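Side-chain contact in thrombospondin related anonymous protein (Plasmodium falciparum, PDB 4F1J), which probably serves in adhesion of the malaria parasite to host cells, here represented by its magnesium-loaded von Willebrand factor A domain: residues I20-H23 and N24-K27. Numbering follows the deposited sequence.
Sequences IRRH and NWVK. With SO4 (sulfate ion), chain G.
R22 reaches forward along the first turn of helix 22-38 to lie over V26. From CB, CG leaves anti to the backbone N (chi1 177°), and a bend at chi2 then swings the rest of the chain along the helix. CG and CD both pass O4 of a bound sulfate, probably from the crystallisation liquor, and CD also brushes V26 CG2. R22 NE gives sulfate O4 a nearly straight hydrogen bond of 2.9 Å, with the oxygen at the edge of the guanidinium in its plane. V26 CG2 sits under one face of that group, 3.4 Å from R22 NE and offset toward the rim. At the end, R22 NH2 bonds sulfate O3 and also the carbonyl of L83, while R22 NH1 comes 3.8 Å from W25 CD1 and bonds the carbonyl of L87. These bonds fix the rotation of the flat group, which lies 25° from the indole plane. W25 NE1 is held in turn by the carbonyl of L82.

On another side of the turn, N24 folds its amide back to the residue before the N-cap. N24 ND2 donates to I20 O over 3.0 Å, approaching nearly head-on with the acceptor close to the amide plane. The H23 ring lies beside this amide, H23 CE1 3.5 Å from N24 OD1. I20 sends CD1 to the edge of the indole, 3.8 Å from W25 CE3. Backbone bonds from W25 N to R21 O and from V26 N to R22 O start the helix proper.

I20 also touches D123, so this helix start borders the magnesium site of S17, S19 and D123, the metal-ion-dependent adhesion site (MIDAS) of a von Willebrand factor A domain, where helix 22-38 crosses over from strand 8-15 to the parallel strand 47-54 in a Rossmann-like beta-alpha-beta unit.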
loop_
_atom_site.group_PDB
_atom_site.type_symbol
_atom_site.label_atom_id
_atom_site.label_comp_id
_atom_site.label_asym_id
_atom_site.label_seq_id
_atom_site.Cartn_x
_atom_site.Cartn_y
_atom_site.Cartn_z
ATOM N N ILE A 20 1.564 -16.142 -1.403
ATOM C CA ILE A 20 2.359 -15.689 -0.258
ATOM C C ILE A 20 2.867 -16.825 0.625
ATOM O O ILE A 20 4.005 -16.788 1.083
ATOM C CB ILE A 20 1.557 -14.689 0.597
ATOM C CG1 ILE A 20 1.381 -13.378 -0.195
ATOM C CG2 ILE A 20 2.254 -14.434 1.972
ATOM C CD1 ILE A 20 0.497 -12.316 0.508
ATOM N N ARG A 21 1.998 -17.808 0.828
ATOM C CA ARG A 21 2.179 -18.895 1.786
ATOM C C ARG A 21 1.983 -18.393 3.214
ATOM O O ARG A 21 2.470 -17.320 3.607
ATOM C CB ARG A 21 3.522 -19.611 1.642
ATOM C CG ARG A 21 3.851 -20.088 0.230
ATOM C CD ARG A 21 2.887 -21.139 -0.239
ATOM N NE ARG A 21 3.121 -21.590 -1.606
ATOM C CZ ARG A 21 4.064 -22.459 -1.992
ATOM N NH1 ARG A 21 4.923 -22.995 -1.123
ATOM N NH2 ARG A 21 4.146 -22.801 -3.275
ATOM N N ARG A 22 1.254 -19.182 3.986
ATOM C CA ARG A 22 0.941 -18.843 5.366
ATOM C C ARG A 22 2.178 -18.468 6.192
ATOM O O ARG A 22 2.135 -17.493 6.951
ATOM C CB ARG A 22 0.165 -19.984 6.033
ATOM C CG ARG A 22 -0.147 -19.790 7.462
ATOM C CD ARG A 22 -1.138 -18.685 7.721
ATOM N NE ARG A 22 -1.426 -18.569 9.147
ATOM C CZ ARG A 22 -2.249 -17.681 9.694
ATOM N NH1 ARG A 22 -2.903 -16.803 8.943
ATOM N NH2 ARG A 22 -2.420 -17.675 11.006
ATOM N N HIS A 23 3.286 -19.206 6.056
ATOM C CA HIS A 23 4.431 -18.910 6.944
ATOM C C HIS A 23 5.014 -17.517 6.656
ATOM O O HIS A 23 5.405 -16.805 7.565
ATOM C CB HIS A 23 5.505 -20.005 6.876
ATOM C CG HIS A 23 6.145 -20.142 5.539
ATOM N ND1 HIS A 23 7.248 -19.412 5.183
ATOM C CD2 HIS A 23 5.879 -20.964 4.497
ATOM C CE1 HIS A 23 7.617 -19.745 3.958
ATOM N NE2 HIS A 23 6.815 -20.699 3.523
ATOM N N ASN A 24 5.004 -17.114 5.388
ATOM C CA ASN A 24 5.434 -15.775 4.994
ATOM C C ASN A 24 4.449 -14.705 5.420
ATOM O O ASN A 24 4.869 -13.621 5.838
ATOM C CB ASN A 24 5.644 -15.671 3.492
ATOM C CG ASN A 24 6.930 -16.291 3.034
ATOM O OD1 ASN A 24 7.940 -16.272 3.745
ATOM N ND2 ASN A 24 6.930 -16.802 1.810
ATOM N N TRP A 25 3.159 -15.009 5.353
ATOM C CA TRP A 25 2.134 -14.077 5.843
ATOM C C TRP A 25 2.355 -13.750 7.316
ATOM O O TRP A 25 2.328 -12.591 7.746
ATOM C CB TRP A 25 0.751 -14.673 5.661
ATOM C CG TRP A 25 -0.346 -13.792 6.098
ATOM C CD1 TRP A 25 -1.110 -13.920 7.205
ATOM C CD2 TRP A 25 -0.856 -12.645 5.390
ATOM N NE1 TRP A 25 -2.047 -12.931 7.258
ATOM C CE2 TRP A 25 -1.907 -12.126 6.158
ATOM C CE3 TRP A 25 -0.501 -11.999 4.198
ATOM C CZ2 TRP A 25 -2.628 -10.997 5.774
ATOM C CZ3 TRP A 25 -1.216 -10.885 3.819
ATOM C CH2 TRP A 25 -2.265 -10.395 4.601
ATOM N N VAL A 26 2.584 -14.797 8.100
ATOM C CA VAL A 26 2.730 -14.665 9.546
ATOM C C VAL A 26 4.085 -14.070 9.925
ATOM O O VAL A 26 4.164 -13.137 10.763
ATOM C CB VAL A 26 2.540 -16.058 10.210
ATOM C CG1 VAL A 26 2.995 -16.031 11.708
ATOM C CG2 VAL A 26 1.084 -16.498 10.072
ATOM N N LYS A 27 5.163 -14.591 9.330
ATOM C CA LYS A 27 6.515 -14.172 9.726
ATOM C C LYS A 27 7.018 -12.905 9.058
ATOM O O LYS A 27 7.903 -12.241 9.610
ATOM C CB LYS A 27 7.554 -15.304 9.553
ATOM C CG LYS A 27 7.301 -16.513 10.456
ATOM C CD LYS A 27 7.133 -16.185 11.938
ATOM C CE LYS A 27 8.442 -16.151 12.708
ATOM N NZ LYS A 27 8.219 -15.896 14.184
HETATM S S SO4 G . 0.484 -20.093 12.166
HETATM O O1 SO4 G . 1.876 -19.692 12.312
HETATM O O2 SO4 G . 0.211 -21.338 12.888
HETATM O O3 SO4 G . -0.331 -19.025 12.748
HETATM O O4 SO4 G . 0.177 -20.345 10.775
#